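PDB 2Z73: rhodopsin from Todarodes pacificus, which absorbs light through its bound retinal, serving vision in dim light, and passes the signal through a G protein to phospholipase C. Local coordinates for residues A[112-115]-A[116-119]; A[287-290]-A[291-294]. All coordinates share one frame; numbering follows the deposited sequence.

Contact 1: A[112-115]-A[116-119]. With RET (retinal), chain D.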
loop_
_atom_site.group_PDB
_atom_site.type_symbol
_atom_site.label_atom_id
_atom_site.label_comp_id
_atom_site.label_asym_id
_atom_site.label_seq_id
_atom_site.Cartn_x
_atom_site.Cartn_y
_atom_site.Cartn_z
ATOM N N GLY A 112 -6.550 -15.749 -0.694
ATOM C CA GLY A 112 -6.811 -14.952 0.493
ATOM C C GLY A 112 -5.573 -14.618 1.303
ATOM O O GLY A 112 -5.435 -13.499 1.786
ATOM N N PHE A 113 -4.686 -15.599 1.450
ATOM C CA PHE A 113 -3.444 -15.448 2.202
ATOM C C PHE A 113 -2.494 -14.420 1.559
ATOM O O PHE A 113 -1.825 -13.648 2.256
ATOM C CB PHE A 113 -2.762 -16.810 2.301
ATOM C CG PHE A 113 -1.422 -16.783 2.978
ATOM C CD1 PHE A 113 -1.258 -16.186 4.217
ATOM C CD2 PHE A 113 -0.326 -17.408 2.387
ATOM C CE1 PHE A 113 -0.031 -16.205 4.867
ATOM C CE2 PHE A 113 0.916 -17.435 3.030
ATOM C CZ PHE A 113 1.059 -16.829 4.278
ATOM N N ILE A 114 -2.436 -14.432 0.230
ATOM C CA ILE A 114 -1.602 -13.519 -0.516
ATOM C C ILE A 114 -2.181 -12.117 -0.434
ATOM O O ILE A 114 -1.450 -11.120 -0.352
ATOM C CB ILE A 114 -1.516 -13.938 -1.991
ATOM C CG1 ILE A 114 -0.624 -15.173 -2.121
ATOM C CG2 ILE A 114 -0.988 -12.793 -2.840
ATOM C CD1 ILE A 114 0.827 -14.921 -1.757
ATOM N N GLY A 115 -3.504 -12.041 -0.457
ATOM C CA GLY A 115 -4.166 -10.756 -0.378
ATOM C C GLY A 115 -3.870 -10.113 0.959
ATOM O O GLY A 115 -3.546 -8.924 1.041
ATOM N N GLY A 116 -3.955 -10.910 2.017
ATOM C CA GLY A 116 -3.708 -10.374 3.337
ATOM C C GLY A 116 -2.258 -10.066 3.612
ATOM O O GLY A 116 -1.925 -9.013 4.165
ATOM N N ILE A 117 -1.394 -10.994 3.219
ATOM C CA ILE A 117 0.039 -10.872 3.430
ATOM C C ILE A 117 0.608 -9.607 2.819
ATOM O O ILE A 117 1.459 -8.968 3.420
ATOM C CB ILE A 117 0.779 -12.112 2.864
ATOM C CG1 ILE A 117 2.233 -12.127 3.332
ATOM C CG2 ILE A 117 0.741 -12.097 1.363
ATOM C CD1 ILE A 117 2.982 -13.388 2.932
ATOM N N PHE A 118 0.138 -9.232 1.632
ATOM C CA PHE A 118 0.650 -8.020 0.989
ATOM C C PHE A 118 -0.124 -6.766 1.336
ATOM O O PHE A 118 0.331 -5.659 1.078
ATOM C CB PHE A 118 0.733 -8.206 -0.528
ATOM C CG PHE A 118 1.816 -9.149 -0.936
ATOM C CD1 PHE A 118 1.518 -10.448 -1.341
ATOM C CD2 PHE A 118 3.143 -8.767 -0.821
ATOM C CE1 PHE A 118 2.530 -11.356 -1.620
ATOM C CE2 PHE A 118 4.172 -9.667 -1.094
ATOM C CZ PHE A 118 3.860 -10.972 -1.496
ATOM N N GLY A 119 -1.303 -6.949 1.914
ATOM C CA GLY A 119 -2.091 -5.810 2.339
ATOM C C GLY A 119 -1.428 -5.349 3.625
ATOM O O GLY A 119 -1.269 -4.153 3.869
HETATM C C1 RET D . -8.075 -5.555 7.601
HETATM C C2 RET D . -8.154 -4.026 7.877
HETATM C C3 RET D . -7.636 -3.129 6.765
HETATM C C4 RET D . -6.231 -3.529 6.284
HETATM C C5 RET D . -6.097 -5.029 6.020
HETATM C C6 RET D . -6.920 -5.963 6.599
HETATM C C7 RET D . -6.787 -7.453 6.317
HETATM C C8 RET D . -7.133 -8.070 5.104
HETATM C C9 RET D . -7.008 -9.457 4.635
HETATM C C10 RET D . -7.443 -9.625 3.379
HETATM C C11 RET D . -7.445 -10.787 2.517
HETATM C C12 RET D . -7.912 -10.882 1.235
HETATM C C13 RET D . -8.673 -9.960 0.304
HETATM C C14 RET D . -8.915 -10.341 -0.987
HETATM C C15 RET D . -9.659 -9.515 -1.945
HETATM C C16 RET D . -7.919 -6.294 8.929
HETATM C C17 RET D . -9.487 -5.954 7.059
HETATM C C18 RET D . -4.966 -5.282 5.058
HETATM C C19 RET D . -6.398 -10.524 5.522
HETATM C C20 RET D . -9.144 -8.611 0.891
#

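Contact 2: A[287-290]-A[291-294]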
loop_
_atom_site.group_PDB
_atom_site.type_symbol
_atom_site.label_atom_id
_atom_site.label_comp_id
_atom_site.label_asym_id
_atom_site.label_seq_id
_atom_site.Cartn_x
_atom_site.Cartn_y
_atom_site.Cartn_z
ATOM N N GLY A 287 -21.567 -6.981 14.638
ATOM C CA GLY A 287 -22.854 -6.320 14.535
ATOM C C GLY A 287 -23.923 -7.055 13.749
ATOM O O GLY A 287 -23.944 -8.286 13.715
ATOM N N PRO A 288 -24.844 -6.315 13.114
ATOM C CA PRO A 288 -25.941 -6.868 12.313
ATOM C C PRO A 288 -25.472 -7.582 11.045
ATOM O O PRO A 288 -25.301 -6.956 9.994
ATOM C CB PRO A 288 -26.782 -5.637 11.980
ATOM C CG PRO A 288 -26.490 -4.704 13.100
ATOM C CD PRO A 288 -25.012 -4.864 13.284
ATOM N N LEU A 289 -25.274 -8.893 11.130
ATOM C CA LEU A 289 -24.846 -9.641 9.960
ATOM C C LEU A 289 -25.823 -9.423 8.816
ATOM O O LEU A 289 -25.464 -9.598 7.658
ATOM C CB LEU A 289 -24.769 -11.137 10.266
ATOM C CG LEU A 289 -24.416 -12.066 9.087
ATOM C CD1 LEU A 289 -22.954 -11.848 8.669
ATOM C CD2 LEU A 289 -24.642 -13.519 9.492
ATOM N N GLU A 290 -27.058 -9.044 9.138
ATOM C CA GLU A 290 -28.057 -8.836 8.094
ATOM C C GLU A 290 -27.706 -7.647 7.227
ATOM O O GLU A 290 -28.303 -7.438 6.173
ATOM C CB GLU A 290 -29.471 -8.672 8.676
ATOM C CG GLU A 290 -29.582 -7.764 9.886
ATOM C CD GLU A 290 -29.242 -8.476 11.184
ATOM O OE1 GLU A 290 -29.291 -7.830 12.253
ATOM O OE2 GLU A 290 -28.933 -9.682 11.135
ATOM N N TRP A 291 -26.726 -6.868 7.673
ATOM C CA TRP A 291 -26.282 -5.712 6.903
ATOM C C TRP A 291 -25.318 -6.173 5.816
ATOM O O TRP A 291 -25.330 -5.668 4.694
ATOM C CB TRP A 291 -25.576 -4.700 7.808
ATOM C CG TRP A 291 -26.494 -3.954 8.723
ATOM C CD1 TRP A 291 -27.857 -3.903 8.653
ATOM C CD2 TRP A 291 -26.117 -3.105 9.811
ATOM N NE1 TRP A 291 -28.351 -3.071 9.628
ATOM C CE2 TRP A 291 -27.305 -2.567 10.354
ATOM C CE3 TRP A 291 -24.890 -2.743 10.381
ATOM C CZ2 TRP A 291 -27.304 -1.684 11.440
ATOM C CZ3 TRP A 291 -24.886 -1.863 11.463
ATOM C CH2 TRP A 291 -26.089 -1.344 11.980
ATOM N N VAL A 292 -24.489 -7.150 6.165
ATOM C CA VAL A 292 -23.496 -7.675 5.246
ATOM C C VAL A 292 -24.106 -8.425 4.078
ATOM O O VAL A 292 -24.063 -9.646 4.024
ATOM C CB VAL A 292 -22.509 -8.605 5.970
ATOM C CG1 VAL A 292 -21.349 -8.930 5.059
ATOM C CG2 VAL A 292 -22.014 -7.949 7.245
ATOM N N THR A 293 -24.681 -7.680 3.140
ATOM C CA THR A 293 -25.278 -8.262 1.945
ATOM C C THR A 293 -24.206 -8.457 0.872
ATOM O O THR A 293 -23.093 -7.916 0.977
ATOM C CB THR A 293 -26.339 -7.336 1.349
ATOM O OG1 THR A 293 -25.748 -6.055 1.092
ATOM C CG2 THR A 293 -27.511 -7.179 2.296
ATOM N N PRO A 294 -24.535 -9.218 -0.187
ATOM C CA PRO A 294 -23.609 -9.484 -1.293
ATOM C C PRO A 294 -22.868 -8.230 -1.767
ATOM O O PRO A 294 -21.659 -8.273 -1.934
ATOM C CB PRO A 294 -24.521 -10.066 -2.361
ATOM C CG PRO A 294 -25.492 -10.841 -1.550
ATOM C CD PRO A 294 -25.824 -9.894 -0.421
#

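Contact 1: A[112-115]-A[116-119]
Ile114 has CG1 anti to its carbonyl carbon (chi1 -74°), which leaves CG2 anti to the backbone N; with Phe118 CG likewise anti to its carbonyl carbon, both branches of the isoleucine come beside the phenylalanine ring. One helical turn apart, the two side chains run alongside each other in the same direction. The branches reach the CD1/CE1 side of the ring, with Ile114 CG2 3.7 Å from Phe118 CD1 and Ile114 CD1 4.0 Å from Phe118 CE1. The carbonyl oxygen Ile114 O lies at the edge of the same ring, near its plane, 3.2 Å from Phe118 CD1. With an alanine at Phe118 the ring is gone, and the methyl ends of Ile114 would probably lose their aromatic neighbour, with a gap opened against Ser79 and Thr82 of helix 70-87. The extended Ile117 chain brings CD1 obliquely to Phe113 CZ, at 4.2 Å.

The backbone follows the i to i+4 pattern of an alpha-helix, Ile117 N donating to Phe113 O at 2.9 Å and Phe118 N to Ile114 O. The pattern then weakens: Gly119 N makes weak bonds to Gly115 O, bent to 128° at the hydrogen, and to Gly116 O. Gly112, Gly115, Gly116 and Gly119 form the retinal-facing side. Gly116 CA comes to 3.5 Å from retinal C19; a beta carbon in standard geometry falls too near retinal C12 on Gly115 and too near C19 on Gly116, so this bare surface lets the chromophore lie against the main chain. All eight residues belong to the third transmembrane helix, 104-138: Phe113 and Ile117 pack on Val164 and Ala167 of helix 149-167, while Ile114 meets Val86 and Phe118 meets Ser79 and Thr82 of helix 70-87.

Contact 2: A[287-290]-A[291-294]
Pro288 packs against one face of the Trp291 indole, the two side chains running side by side in the same direction. Its CG sits 3.3 Å from the centroid of the six-membered ring and only 4° off the ring normal, which makes this a CH-pi contact over the face. The neighbouring Pro288 CB is 3.4 Å from Trp291 CD2, at the fusion of the two indole rings, and Pro288 CD reaches the CE3/CZ3 side, so three proline carbons cover one face. Trp291 has CG anti to its carbonyl carbon (chi1 -72°), which carries the indole back over the proline.

The backbone behind this CH-pi contact makes a type I beta turn, with Leu289 and Glu290 at its two central positions. Trp291 N donates to Pro288 O at 2.7 Å, with 162° at the hydrogen, although the donor stands above the carbonyl plane. Val292 N to Leu289 O is a weak bond of 3.0 Å, and Leu289 CD1 approaches Val292 CB. Val292 then centres an inverse gamma turn, and Thr293 is the N-cap of helix 294-306, its OG1 bonded to Ala296 N. Farther out, Val292 packs on Val280 and Ala284 of helix 246-286 and on Trp23, while Val292 O accepts from His22 NE2. The proline-indole contact is probably mainly dispersive, with a modest electrostatic share where the CD hydrogens, next to the ring nitrogen, meet the electron-rich indole face.

Following the chain from the N terminus, contact 1 comes first, within transmembrane helix 104-138; it covers about two turns of that helix and closes no loop. Contact 2 follows far along the sequence, within the short extracellular connection between helix 246-286 and helix 294-306, the sixth and seventh transmembrane helices, and closes a tight turn there, from Pro288 to Trp291. The two are in series, neither nested nor crossed, and both belong to the same seven-helix receptor domain. Their centres lie 23 Å apart and their nearest atoms about 16 Å, so they do not touch. Residues 112-119 join the third helix to helices 70-87 and 149-167 beside retinal, whereas 287-294 link the sixth and seventh helices to helix 21-24 near the extracellular surface.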